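PDB 5J6Q: cell wall binding protein cwp8 from Peptoclostridium difficile, which is a surface protein that probably attaches to the bacterial cell wall through its three CWB2 modules. Local coordinates for residues I199-L204 with K282-E287; K504-Y509 with K544-L549; E552-S557 with I584-E589. One frame throughout, in Å; residues are numbered along the deposited sequence.

All three contacts gather round one parallel sheet, whose outermost strands 286-289 and 547-549 belong to contact 1 and contact 2. The centres of these two lie 22 Å apart, with nearest atoms about 11 Å apart, so they do not touch. Contact 3 spans the gap: its centre is 18 Å from that of contact 1 and 14 Å from that of contact 2. Toward contact 1, I584 CG2 packs on I199 CD1 at 3.8 Å; toward contact 2, L554 CD2 packs on V548 CG1 at 3.8 Å. Each of contacts 1 and 3 has a sulfate, probably from the crystallisation liquor, lying beside R200 in the first and held at K556-S557 in the other.

Contact 1 of 3, residues I199-L204 with K282-E287; sequences IRLTTL and KELKVE. With SO4 (sulfate ion), chain F.
The guanidinium of R200, whose CG rests on V286 CG1 at 3.7 Å, has a sulfate at its edge: O4 lies near its plane and takes a weak hydrogen bond from R200 NH2 (3.1 Å, 135°). K581 N also bonds this ion. D197 forms a salt bridge with NE, and NH1 bonds to I579 O and Q574 OE1, so the rotation of the group is fixed by several partners beyond the ion. The carboxylate of E287 is turned to its own segment, where L284 N meets OE2 on the anti side, 32° out of plane; its OE1 pairs with K571. V286 lies at the middle of the contact, its CB 3.5 Å from I199 O. Its CG2 lies 3.9 Å from I199 CG1, a branch that chi1 of 179° sets opposite the backbone N. Nearby, L201 CD1 meets L284 CD1 at 3.8 Å, the two side chains nearly perpendicular. No direct hydrogen bond joins the segments. Instead one water donates to both I199 O and V286 O, while a second accepts from L201 N and donates to V286 O at 2.6 Å. V286 O, on an outermost strand, is therefore gripped by two waters, which implies that the Cwp8 domain 3 loop is joined to this sheet by apolar packing and bridging water.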
ATOM      1  N   ILE A 199       0.537  -7.450   6.817  1.00 48.70           N
ATOM      2  CA  ILE A 199      -0.773  -8.112   6.772  1.00 44.90           C
ATOM      3  C   ILE A 199      -1.937  -7.083   6.543  1.00 40.62           C
ATOM      4  O   ILE A 199      -2.946  -7.428   5.970  1.00 42.12           O
ATOM      5  CB  ILE A 199      -0.871  -8.976   8.042  1.00 41.45           C
ATOM      6  CG1 ILE A 199      -2.231  -9.704   8.104  1.00 38.67           C
ATOM      7  CG2 ILE A 199      -0.615  -8.071   9.334  1.00 36.07           C
ATOM      8  CD1 ILE A 199      -2.225 -10.878   9.087  1.00 35.18           C
ATOM      9  N   ARG A 200      -1.763  -5.831   6.924  1.00 39.66           N
ATOM     10  CA  ARG A 200      -2.770  -4.826   6.669  1.00 37.53           C
ATOM     11  C   ARG A 200      -2.291  -3.697   5.737  1.00 36.80           C
ATOM     12  O   ARG A 200      -1.149  -3.310   5.775  1.00 32.85           O
ATOM     13  CB  ARG A 200      -3.141  -4.156   7.994  1.00 40.50           C
ATOM     14  CG  ARG A 200      -3.654  -5.105   9.077  1.00 33.64           C
ATOM     15  CD  ARG A 200      -3.656  -4.356  10.466  1.00 35.00           C
ATOM     16  NE  ARG A 200      -2.297  -4.047  10.962  1.00 35.00           N
ATOM     17  CZ  ARG A 200      -2.017  -3.728  12.237  1.00 39.24           C
ATOM     18  NH1 ARG A 200      -2.971  -3.698  13.167  1.00 29.05           N
ATOM     19  NH2 ARG A 200      -0.756  -3.429  12.586  1.00 37.40           N
ATOM     20  N   LEU A 201      -3.157  -3.173   4.914  1.00 34.54           N
ATOM     21  CA  LEU A 201      -2.740  -1.982   4.197  1.00 36.38           C
ATOM     22  C   LEU A 201      -2.597  -0.814   5.202  1.00 36.78           C
ATOM     23  O   LEU A 201      -3.164  -0.830   6.284  1.00 35.43           O
ATOM     24  CB  LEU A 201      -3.766  -1.590   3.153  1.00 33.43           C
ATOM     25  CG  LEU A 201      -3.939  -2.661   2.019  1.00 40.26           C
ATOM     26  CD1 LEU A 201      -5.301  -2.357   1.238  1.00 36.77           C
ATOM     27  CD2 LEU A 201      -2.729  -2.586   1.068  1.00 42.26           C
ATOM     28  N   THR A 202      -1.819   0.235   4.846  1.00 36.26           N
ATOM     29  CA  THR A 202      -1.661   1.392   5.777  1.00 36.10           C
ATOM     30  C   THR A 202      -2.722   2.384   5.293  1.00 34.41           C
ATOM     31  O   THR A 202      -3.449   2.085   4.317  1.00 31.54           O
ATOM     32  CB  THR A 202      -0.240   2.007   5.564  1.00 35.81           C
ATOM     33  OG1 THR A 202      -0.192   2.321   4.177  1.00 38.43           O
ATOM     34  CG2 THR A 202       0.864   1.033   5.874  1.00 33.14           C
ATOM     35  N   THR A 203      -2.862   3.535   5.958  1.00 35.31           N
ATOM     36  CA  THR A 203      -3.739   4.606   5.448  1.00 38.26           C
ATOM     37  C   THR A 203      -3.248   4.987   3.999  1.00 38.20           C
ATOM     38  O   THR A 203      -4.083   5.226   3.133  1.00 41.11           O
ATOM     39  CB  THR A 203      -3.629   5.896   6.385  1.00 43.43           C
ATOM     40  OG1 THR A 203      -3.889   5.451   7.730  1.00 49.72           O
ATOM     41  CG2 THR A 203      -4.703   7.027   6.007  1.00 44.73           C
ATOM     42  N   LEU A 204      -1.936   5.024   3.738  1.00 43.38           N
ATOM     43  CA  LEU A 204      -1.487   5.398   2.363  1.00 46.99           C
ATOM     44  C   LEU A 204      -1.942   4.270   1.444  1.00 46.69           C
ATOM     45  O   LEU A 204      -2.458   4.530   0.369  1.00 38.07           O
ATOM     46  CB  LEU A 204       0.015   5.544   2.267  1.00 51.45           C
ATOM     47  CG  LEU A 204       0.630   6.812   2.881  1.00 60.99           C
ATOM     48  CD1 LEU A 204       2.075   6.933   2.424  1.00 62.70           C
ATOM     49  CD2 LEU A 204      -0.109   8.083   2.396  1.00 66.17           C
ATOM     50  N   LYS A 282     -11.888  -8.348  -5.694  1.00 79.06           N
ATOM     51  CA  LYS A 282     -12.111  -9.423  -4.738  1.00 77.18           C
ATOM     52  C   LYS A 282     -11.763  -9.000  -3.276  1.00 74.62           C
ATOM     53  O   LYS A 282     -10.622  -8.639  -2.968  1.00 69.81           O
ATOM     54  CB  LYS A 282     -11.273 -10.643  -5.115  1.00 75.24           C
ATOM     55  CG  LYS A 282     -11.689 -11.219  -6.465  1.00 77.21           C
ATOM     56  N   GLU A 283     -12.791  -9.075  -2.403  1.00 69.21           N
ATOM     57  CA  GLU A 283     -12.806  -8.791  -0.971  1.00 59.89           C
ATOM     58  C   GLU A 283     -11.497  -9.190  -0.376  1.00 49.73           C
ATOM     59  O   GLU A 283     -11.053 -10.301  -0.621  1.00 45.68           O
ATOM     60  CB  GLU A 283     -13.972  -9.596  -0.317  1.00 59.91           C
ATOM     61  CG  GLU A 283     -15.260  -8.795  -0.174  1.00 66.99           C
ATOM     62  CD  GLU A 283     -16.181  -9.383   0.901  1.00 79.49           C
ATOM     63  OE1 GLU A 283     -16.361  -8.725   1.958  1.00 81.23           O
ATOM     64  OE2 GLU A 283     -16.714 -10.505   0.685  1.00 83.43           O
ATOM     65  N   LEU A 284     -10.834  -8.310   0.415  1.00 46.87           N
ATOM     66  CA  LEU A 284      -9.530  -8.708   0.960  1.00 37.17           C
ATOM     67  C   LEU A 284      -9.682  -9.661   2.119  1.00 38.14           C
ATOM     68  O   LEU A 284     -10.751  -9.717   2.724  1.00 37.63           O
ATOM     69  CB  LEU A 284      -8.702  -7.466   1.439  1.00 43.65           C
ATOM     70  CG  LEU A 284      -8.772  -6.162   0.540  1.00 51.67           C
ATOM     71  CD1 LEU A 284      -7.800  -5.151   1.112  1.00 53.06           C
ATOM     72  CD2 LEU A 284      -8.316  -6.440  -0.952  1.00 57.32           C
ATOM     73  N   LYS A 285      -8.575 -10.371   2.463  1.00 36.26           N
ATOM     74  CA  LYS A 285      -8.539 -11.241   3.582  1.00 36.75           C
ATOM     75  C   LYS A 285      -8.437 -10.378   4.947  1.00 43.97           C
ATOM     76  O   LYS A 285      -8.975 -10.780   5.986  1.00 41.76           O
ATOM     77  CB  LYS A 285      -7.363 -12.173   3.456  1.00 35.45           C
ATOM     78  CG  LYS A 285      -7.387 -13.139   2.191  1.00 49.71           C
ATOM     79  CD  LYS A 285      -8.512 -14.182   2.193  1.00 64.29           C
ATOM     80  CE  LYS A 285      -8.540 -15.044   0.893  1.00 73.48           C
ATOM     81  NZ  LYS A 285      -9.546 -14.539  -0.135  1.00 69.77           N
ATOM     82  N   VAL A 286      -7.750  -9.234   4.915  1.00 40.99           N
ATOM     83  CA  VAL A 286      -7.588  -8.367   6.109  1.00 36.92           C
ATOM     84  C   VAL A 286      -7.854  -6.973   5.664  1.00 35.13           C
ATOM     85  O   VAL A 286      -7.220  -6.460   4.720  1.00 36.15           O
ATOM     86  CB  VAL A 286      -6.208  -8.547   6.687  1.00 36.54           C
ATOM     87  CG1 VAL A 286      -6.019  -7.660   7.968  1.00 32.42           C
ATOM     88  CG2 VAL A 286      -6.002 -10.025   7.041  1.00 33.75           C
ATOM     89  N   GLU A 287      -8.894  -6.413   6.231  1.00 35.93           N
ATOM     90  CA  GLU A 287      -9.340  -5.027   5.923  1.00 40.16           C
ATOM     91  C   GLU A 287      -9.343  -4.201   7.272  1.00 34.64           C
ATOM     92  O   GLU A 287      -9.679  -4.783   8.317  1.00 31.27           O
ATOM     93  CB  GLU A 287     -10.782  -5.023   5.309  1.00 34.75           C
ATOM     94  CG  GLU A 287     -10.715  -5.014   3.767  1.00 50.69           C
ATOM     95  CD  GLU A 287     -12.073  -5.246   3.044  1.00 62.48           C
ATOM     96  OE1 GLU A 287     -13.113  -4.918   3.613  1.00 60.93           O
ATOM     97  OE2 GLU A 287     -12.074  -5.756   1.869  1.00 63.26           O
TER
HETATM   98  S   SO4 F 705       2.464  -2.989  15.647  1.00102.56           S
HETATM   99  O1  SO4 F 705       3.667  -3.272  14.826  1.00102.81           O
HETATM  100  O2  SO4 F 705       2.495  -3.725  16.904  1.00 98.94           O
HETATM  101  O3  SO4 F 705       2.400  -1.562  15.973  1.00105.64           O
HETATM  102  O4  SO4 F 705       1.318  -3.336  14.853  1.00102.70           O
HETATM  103  O   HOH W   1      -4.444  -6.512   3.376  1.00 53.00           O
HETATM  104  O   HOH W   2      -5.895  -4.194   4.880  1.00 40.10           O

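Contact 2 of 3, residues K504-Y509 with K544-L549; sequences KVINKY and KAPIVL
With chi1 of -72°, I506 turns CG1 away from its own carbonyl carbon, and chi2 of 150° extends CD1 toward strand 547-549, bringing CG1 over P546 and CD1 over V548. This is helix-on-sheet packing in a parallel alpha/beta CWB2 module: helix 498-509 lies along an outermost strand of the sheet, its segment 504-509 closest to 544-549 at I506 and P546. I506 is the sole residue of its segment to make the contact. Its CG1 sits 3.9 Å from P546 CB, the two side chains crossing at about a right angle. The joint is purely apolar, with no hydrogen bond between the segments, and V561 of helix 556-565 also packs on I506. One turn earlier on the helix, the amide of N502 supplies the polar part, accepting from L549 N and donating to I547 O. On its other edge the strand pairs with 516-519, V548 bonding to the backbone of Y517 and A519. Just before the strand, K544, with positive phi, is the C-prime residue of the Schellman motif that ends helix 531-542. At the tip of the isoleucine, I506 CD1 stands 3.8 Å from V548 CG2 and 4.1 Å from V548 CA.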
ATOM      1  N   LYS A 504     -15.437 -16.173  26.338  1.00 34.95           N
ATOM      2  CA  LYS A 504     -16.718 -16.965  26.552  1.00 32.32           C
ATOM      3  C   LYS A 504     -17.871 -16.598  25.646  1.00 39.22           C
ATOM      4  O   LYS A 504     -18.611 -17.511  25.218  1.00 35.58           O
ATOM      5  CB  LYS A 504     -17.162 -16.885  28.028  1.00 34.34           C
ATOM      6  CG  LYS A 504     -16.109 -17.618  28.884  1.00 43.50           C
ATOM      7  CD  LYS A 504     -16.194 -17.337  30.400  1.00 46.87           C
ATOM      8  CE  LYS A 504     -15.836 -18.622  31.178  1.00 50.31           C
ATOM      9  NZ  LYS A 504     -16.478 -18.568  32.541  1.00 70.31           N
ATOM     10  N   VAL A 505     -18.068 -15.268  25.299  1.00 37.80           N
ATOM     11  CA  VAL A 505     -19.150 -14.916  24.364  1.00 30.53           C
ATOM     12  C   VAL A 505     -18.882 -15.584  22.987  1.00 36.87           C
ATOM     13  O   VAL A 505     -19.820 -16.151  22.345  1.00 36.41           O
ATOM     14  CB  VAL A 505     -19.132 -13.363  24.237  1.00 29.81           C
ATOM     15  CG1 VAL A 505     -20.061 -12.856  23.080  1.00 27.76           C
ATOM     16  CG2 VAL A 505     -19.635 -12.776  25.526  1.00 25.06           C
ATOM     17  N   ILE A 506     -17.607 -15.482  22.524  1.00 31.76           N
ATOM     18  CA  ILE A 506     -17.247 -16.056  21.240  1.00 36.60           C
ATOM     19  C   ILE A 506     -17.468 -17.594  21.294  1.00 39.81           C
ATOM     20  O   ILE A 506     -18.039 -18.176  20.355  1.00 34.72           O
ATOM     21  CB  ILE A 506     -15.787 -15.715  20.813  1.00 39.95           C
ATOM     22  CG1 ILE A 506     -15.594 -14.216  20.384  1.00 40.69           C
ATOM     23  CG2 ILE A 506     -15.468 -16.627  19.612  1.00 45.01           C
ATOM     24  CD1 ILE A 506     -14.115 -13.642  20.665  1.00 40.50           C
ATOM     25  N   ASN A 507     -17.082 -18.257  22.423  1.00 37.02           N
ATOM     26  CA  ASN A 507     -17.227 -19.737  22.456  1.00 37.75           C
ATOM     27  C   ASN A 507     -18.698 -20.142  22.417  1.00 38.70           C
ATOM     28  O   ASN A 507     -19.064 -21.153  21.850  1.00 39.60           O
ATOM     29  CB  ASN A 507     -16.623 -20.271  23.716  1.00 35.98           C
ATOM     30  CG  ASN A 507     -16.589 -21.798  23.911  1.00 43.14           C
ATOM     31  OD1 ASN A 507     -16.099 -22.587  23.077  1.00 39.23           O
ATOM     32  ND2 ASN A 507     -17.014 -22.285  25.040  1.00 39.58           N
ATOM     33  N   LYS A 508     -19.516 -19.350  23.013  1.00 36.28           N
ATOM     34  CA  LYS A 508     -20.906 -19.710  23.084  1.00 42.55           C
ATOM     35  C   LYS A 508     -21.723 -19.405  21.854  1.00 41.27           C
ATOM     36  O   LYS A 508     -22.542 -20.226  21.462  1.00 41.38           O
ATOM     37  CB  LYS A 508     -21.567 -19.014  24.268  1.00 41.78           C
ATOM     38  CG  LYS A 508     -23.056 -19.449  24.360  1.00 42.80           C
ATOM     39  CD  LYS A 508     -23.743 -18.905  25.728  1.00 42.10           C
ATOM     40  CE  LYS A 508     -25.220 -19.255  25.644  1.00 57.06           C
ATOM     41  NZ  LYS A 508     -25.659 -19.978  26.849  1.00 61.63           N
ATOM     42  N   TYR A 509     -21.492 -18.289  21.213  1.00 39.42           N
ATOM     43  CA  TYR A 509     -22.372 -17.972  20.135  1.00 39.54           C
ATOM     44  C   TYR A 509     -21.865 -18.000  18.720  1.00 41.30           C
ATOM     45  O   TYR A 509     -22.720 -17.746  17.862  1.00 40.30           O
ATOM     46  CB  TYR A 509     -22.811 -16.533  20.334  1.00 33.07           C
ATOM     47  CG  TYR A 509     -23.631 -16.340  21.597  1.00 42.48           C
ATOM     48  CD1 TYR A 509     -23.162 -15.543  22.634  1.00 45.86           C
ATOM     49  CD2 TYR A 509     -24.896 -16.891  21.721  1.00 43.46           C
ATOM     50  CE1 TYR A 509     -23.938 -15.286  23.761  1.00 51.38           C
ATOM     51  CE2 TYR A 509     -25.700 -16.624  22.836  1.00 51.45           C
ATOM     52  CZ  TYR A 509     -25.216 -15.818  23.844  1.00 58.61           C
ATOM     53  OH  TYR A 509     -26.003 -15.504  24.907  1.00 59.07           O
ATOM     54  N   LYS A 544     -23.380 -11.436  11.117  1.00 41.41           N
ATOM     55  CA  LYS A 544     -23.462 -12.593  12.072  1.00 41.71           C
ATOM     56  C   LYS A 544     -22.060 -12.988  12.539  1.00 42.97           C
ATOM     57  O   LYS A 544     -21.729 -14.177  12.633  1.00 40.85           O
ATOM     58  CB  LYS A 544     -24.160 -13.778  11.428  1.00 42.26           C
ATOM     59  CG  LYS A 544     -25.394 -13.305  10.601  1.00 51.52           C
ATOM     60  CD  LYS A 544     -26.298 -14.508  10.153  1.00 60.56           C
ATOM     61  CE  LYS A 544     -27.805 -14.191  10.224  1.00 60.77           C
ATOM     62  NZ  LYS A 544     -28.197 -12.936   9.525  1.00 55.65           N
ATOM     63  N   ALA A 545     -21.239 -11.963  12.929  1.00 35.21           N
ATOM     64  CA  ALA A 545     -19.851 -12.263  13.177  1.00 27.44           C
ATOM     65  C   ALA A 545     -19.506 -11.631  14.549  1.00 29.37           C
ATOM     66  O   ALA A 545     -20.170 -10.704  14.984  1.00 29.14           O
ATOM     67  CB  ALA A 545     -18.995 -11.568  12.022  1.00 28.27           C
ATOM     68  N   PRO A 546     -18.514 -12.171  15.240  1.00 30.11           N
ATOM     69  CA  PRO A 546     -18.152 -11.606  16.558  1.00 28.73           C
ATOM     70  C   PRO A 546     -17.047 -10.421  16.482  1.00 29.33           C
ATOM     71  O   PRO A 546     -16.392 -10.207  15.469  1.00 28.46           O
ATOM     72  CB  PRO A 546     -17.541 -12.807  17.250  1.00 25.86           C
ATOM     73  CG  PRO A 546     -16.681 -13.392  16.120  1.00 30.70           C
ATOM     74  CD  PRO A 546     -17.780 -13.430  14.978  1.00 28.79           C
ATOM     75  N   ILE A 547     -16.873  -9.716  17.609  1.00 30.04           N
ATOM     76  CA  ILE A 547     -15.874  -8.695  17.702  1.00 27.70           C
ATOM     77  C   ILE A 547     -14.859  -9.268  18.729  1.00 27.32           C
ATOM     78  O   ILE A 547     -15.214  -9.496  19.865  1.00 28.00           O
ATOM     79  CB  ILE A 547     -16.412  -7.332  18.161  1.00 32.66           C
ATOM     80  CG1 ILE A 547     -17.320  -6.754  17.070  1.00 29.38           C
ATOM     81  CG2 ILE A 547     -15.122  -6.315  18.436  1.00 27.54           C
ATOM     82  CD1 ILE A 547     -18.014  -5.391  17.427  1.00 31.69           C
ATOM     83  N   VAL A 548     -13.661  -9.590  18.292  1.00 24.50           N
ATOM     84  CA  VAL A 548     -12.652 -10.037  19.245  1.00 25.23           C
ATOM     85  C   VAL A 548     -12.132  -8.697  19.918  1.00 26.57           C
ATOM     86  O   VAL A 548     -11.752  -7.775  19.191  1.00 27.53           O
ATOM     87  CB  VAL A 548     -11.527 -10.722  18.416  1.00 25.70           C
ATOM     88  CG1 VAL A 548     -10.235 -10.996  19.282  1.00 22.90           C
ATOM     89  CG2 VAL A 548     -12.084 -12.054  17.824  1.00 27.56           C
ATOM     90  N   LEU A 549     -12.109  -8.593  21.254  1.00 25.32           N
ATOM     91  CA  LEU A 549     -11.588  -7.316  21.821  1.00 25.61           C
ATOM     92  C   LEU A 549     -10.140  -7.526  22.271  1.00 36.26           C
ATOM     93  O   LEU A 549      -9.816  -8.340  23.185  1.00 31.41           O
ATOM     94  CB  LEU A 549     -12.417  -6.906  23.021  1.00 26.72           C
ATOM     95  CG  LEU A 549     -13.854  -6.512  22.658  1.00 32.94           C
ATOM     96  CD1 LEU A 549     -14.624  -6.320  23.965  1.00 29.05           C
ATOM     97  CD2 LEU A 549     -13.922  -5.248  21.735  1.00 26.59           C
TER

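Contact 3 of 3, residues E552-S557 with I584-E589; sequences EELSKS and IEKIAE. With SO4 (sulfate ion), chain B.
L554 carries this contact with K586 and I587, and its side chain can be followed outward. CB is directed at helix 581-590, and chi1 of -67° puts CG opposite the carbonyl carbon, so that the two methyls reach the helix. CD1 does most of the touching, 3.9 Å from I587 CG1 and 4.0 Å from K586 CG. CD2 lies alongside, 4.2 Å from I587 CG1. The leucine and isoleucine side chains cross at about a right angle, whereas L554 meets only the aliphatic base of the lysine. Beyond CG, K586 bends at chi2 and chi3 and leads its amine away, to a salt bridge in which NZ is 2.7 Å from E589 OE1, met on the syn side and somewhat out of the carboxylate plane. The charge thus stays one turn along its own helix, clear of the apolar joint. I587 also touches L572 and V518 of the sheet. At the start of helix 556-565, where S555 is the N-cap residue, a sulfate is gripped by two backbone amides: K556 N donates to O2 (3.2 Å, 171°) and S557 N to O4 (3.0 Å, 164°). Anion binding by the amides of a helix N-terminus is a classic motif, here beside the packing of helix 581-590 and the 552-557 segment against the parallel sheet of an alpha/beta fold.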
ATOM      1  N   GLU A 552      -3.311  -5.415  22.626  1.00 35.82           N
ATOM      2  CA  GLU A 552      -2.035  -6.017  22.423  1.00 36.69           C
ATOM      3  C   GLU A 552      -2.340  -7.498  22.015  1.00 46.42           C
ATOM      4  O   GLU A 552      -3.384  -7.764  21.360  1.00 48.77           O
ATOM      5  CB  GLU A 552      -1.136  -5.945  23.679  1.00 46.46           C
ATOM      6  CG  GLU A 552      -1.467  -4.752  24.572  1.00 59.78           C
ATOM      7  CD  GLU A 552      -0.255  -3.865  24.821  1.00 76.98           C
ATOM      8  OE1 GLU A 552       0.223  -3.810  25.980  1.00 81.34           O
ATOM      9  OE2 GLU A 552       0.205  -3.229  23.859  1.00 79.77           O
ATOM     10  N   GLU A 553      -1.466  -8.438  22.335  1.00 44.63           N
ATOM     11  CA  GLU A 553      -1.773  -9.828  21.936  1.00 47.62           C
ATOM     12  C   GLU A 553      -2.981 -10.434  22.641  1.00 40.43           C
ATOM     13  O   GLU A 553      -3.404 -10.057  23.733  1.00 32.96           O
ATOM     14  CB  GLU A 553      -0.519 -10.776  22.118  1.00 54.78           C
ATOM     15  CG  GLU A 553      -0.161 -11.052  23.587  1.00 65.55           C
ATOM     16  CD  GLU A 553       0.730 -12.318  23.773  1.00 82.46           C
ATOM     17  OE1 GLU A 553       0.979 -12.703  24.944  1.00 85.33           O
ATOM     18  OE2 GLU A 553       1.181 -12.937  22.751  1.00 86.93           O
ATOM     19  N   LEU A 554      -3.572 -11.412  21.957  1.00 39.30           N
ATOM     20  CA  LEU A 554      -4.707 -12.181  22.493  1.00 37.09           C
ATOM     21  C   LEU A 554      -4.434 -12.874  23.754  1.00 36.44           C
ATOM     22  O   LEU A 554      -3.323 -13.302  23.984  1.00 36.60           O
ATOM     23  CB  LEU A 554      -5.053 -13.336  21.557  1.00 38.87           C
ATOM     24  CG  LEU A 554      -5.601 -12.975  20.202  1.00 44.39           C
ATOM     25  CD1 LEU A 554      -6.075 -14.262  19.446  1.00 42.62           C
ATOM     26  CD2 LEU A 554      -6.721 -12.091  20.366  1.00 38.24           C
ATOM     27  N   SER A 555      -5.419 -12.982  24.601  1.00 37.38           N
ATOM     28  CA  SER A 555      -5.173 -13.884  25.680  1.00 32.89           C
ATOM     29  C   SER A 555      -5.169 -15.327  25.142  1.00 33.31           C
ATOM     30  O   SER A 555      -5.670 -15.600  24.015  1.00 31.14           O
ATOM     31  CB  SER A 555      -6.278 -13.780  26.736  1.00 30.81           C
ATOM     32  OG  SER A 555      -7.511 -14.380  26.332  1.00 35.08           O
ATOM     33  N   LYS A 556      -4.630 -16.247  25.972  1.00 34.39           N
ATOM     34  CA  LYS A 556      -4.656 -17.652  25.685  1.00 38.48           C
ATOM     35  C   LYS A 556      -6.096 -18.099  25.593  1.00 37.21           C
ATOM     36  O   LYS A 556      -6.434 -18.848  24.629  1.00 36.44           O
ATOM     37  CB  LYS A 556      -3.877 -18.432  26.803  1.00 42.99           C
ATOM     38  CG  LYS A 556      -2.382 -18.436  26.505  1.00 52.10           C
ATOM     39  CD  LYS A 556      -1.625 -19.512  27.306  1.00 70.97           C
ATOM     40  CE  LYS A 556      -1.531 -19.175  28.782  1.00 84.06           C
ATOM     41  NZ  LYS A 556      -0.448 -18.197  29.087  1.00 94.49           N
ATOM     42  N   SER A 557      -6.947 -17.679  26.536  1.00 31.10           N
ATOM     43  CA  SER A 557      -8.392 -18.053  26.478  1.00 37.53           C
ATOM     44  C   SER A 557      -9.033 -17.630  25.095  1.00 38.59           C
ATOM     45  O   SER A 557      -9.808 -18.375  24.470  1.00 41.84           O
ATOM     46  CB  SER A 557      -9.136 -17.411  27.653  1.00 38.71           C
ATOM     47  OG  SER A 557      -9.058 -15.996  27.434  1.00 47.92           O
ATOM     48  N   ILE A 584      -3.362  -9.427  15.237  1.00 34.59           N
ATOM     49  CA  ILE A 584      -3.962  -9.701  13.930  1.00 34.24           C
ATOM     50  C   ILE A 584      -3.297 -10.943  13.339  1.00 37.60           C
ATOM     51  O   ILE A 584      -3.982 -11.771  12.657  1.00 37.48           O
ATOM     52  CB  ILE A 584      -3.752  -8.525  12.897  1.00 33.73           C
ATOM     53  CG1 ILE A 584      -4.373  -7.182  13.405  1.00 38.06           C
ATOM     54  CG2 ILE A 584      -4.340  -8.865  11.485  1.00 29.48           C
ATOM     55  CD1 ILE A 584      -5.710  -7.222  14.176  1.00 40.31           C
ATOM     56  N   GLU A 585      -1.970 -11.099  13.556  1.00 37.13           N
ATOM     57  CA  GLU A 585      -1.308 -12.236  12.931  1.00 41.52           C
ATOM     58  C   GLU A 585      -1.787 -13.476  13.685  1.00 38.02           C
ATOM     59  O   GLU A 585      -2.176 -14.451  13.014  1.00 34.12           O
ATOM     60  CB  GLU A 585       0.246 -12.111  12.955  1.00 38.95           C
ATOM     61  CG  GLU A 585       0.707 -10.982  12.037  1.00 42.73           C
ATOM     62  CD  GLU A 585       2.202 -10.731  12.131  1.00 55.27           C
ATOM     63  OE1 GLU A 585       2.820 -10.672  11.071  1.00 63.08           O
ATOM     64  OE2 GLU A 585       2.742 -10.565  13.269  1.00 60.09           O
ATOM     65  N   LYS A 586      -1.827 -13.391  15.012  1.00 27.53           N
ATOM     66  CA  LYS A 586      -2.264 -14.496  15.884  1.00 31.01           C
ATOM     67  C   LYS A 586      -3.646 -14.934  15.434  1.00 37.51           C
ATOM     68  O   LYS A 586      -3.871 -16.128  15.275  1.00 42.74           O
ATOM     69  CB  LYS A 586      -2.335 -14.053  17.391  1.00 33.53           C
ATOM     70  CG  LYS A 586      -2.287 -15.224  18.463  1.00 39.47           C
ATOM     71  CD  LYS A 586      -1.486 -16.511  17.919  1.00 39.37           C
ATOM     72  CE  LYS A 586      -0.032 -16.592  18.429  1.00 48.42           C
ATOM     73  NZ  LYS A 586       0.701 -17.645  17.653  1.00 52.08           N
ATOM     74  N   ILE A 587      -4.566 -13.958  15.172  1.00 37.78           N
ATOM     75  CA  ILE A 587      -5.932 -14.250  14.816  1.00 41.64           C
ATOM     76  C   ILE A 587      -5.951 -14.970  13.454  1.00 45.78           C
ATOM     77  O   ILE A 587      -6.597 -16.023  13.306  1.00 44.84           O
ATOM     78  CB  ILE A 587      -6.824 -12.943  14.819  1.00 41.51           C
ATOM     79  CG1 ILE A 587      -6.964 -12.323  16.222  1.00 34.64           C
ATOM     80  CG2 ILE A 587      -8.204 -13.282  14.310  1.00 30.44           C
ATOM     81  CD1 ILE A 587      -7.635 -10.959  16.139  1.00 38.60           C
ATOM     82  N   ALA A 588      -5.238 -14.400  12.450  1.00 43.55           N
ATOM     83  CA  ALA A 588      -5.150 -14.990  11.142  1.00 43.33           C
ATOM     84  C   ALA A 588      -4.668 -16.502  11.173  1.00 46.75           C
ATOM     85  O   ALA A 588      -5.191 -17.368  10.433  1.00 41.18           O
ATOM     86  CB  ALA A 588      -4.178 -14.158  10.281  1.00 43.28           C
ATOM     87  N   GLU A 589      -3.665 -16.759  11.982  1.00 45.40           N
ATOM     88  CA  GLU A 589      -3.046 -18.037  12.161  1.00 48.49           C
ATOM     89  C   GLU A 589      -4.103 -19.053  12.677  1.00 52.92           C
ATOM     90  O   GLU A 589      -4.315 -20.060  12.001  1.00 51.66           O
ATOM     91  CB  GLU A 589      -1.871 -17.925  13.149  1.00 46.68           C
ATOM     92  CG  GLU A 589      -1.196 -19.259  13.353  1.00 53.06           C
ATOM     93  CD  GLU A 589      -0.270 -19.330  14.553  1.00 66.41           C
ATOM     94  OE1 GLU A 589       0.155 -18.277  15.124  1.00 67.33           O
ATOM     95  OE2 GLU A 589       0.027 -20.478  14.946  1.00 71.54           O
TER
HETATM   96  S   SO4 B 701      -4.364 -16.090  29.707  1.00 65.32           S
HETATM   97  O1  SO4 B 701      -3.856 -17.354  30.455  1.00 64.86           O
HETATM   98  O2  SO4 B 701      -3.260 -15.595  28.745  1.00 60.70           O
HETATM   99  O3  SO4 B 701      -4.638 -15.024  30.724  1.00 67.98           O
HETATM  100  O4  SO4 B 701      -5.754 -16.427  29.019  1.00 58.98           O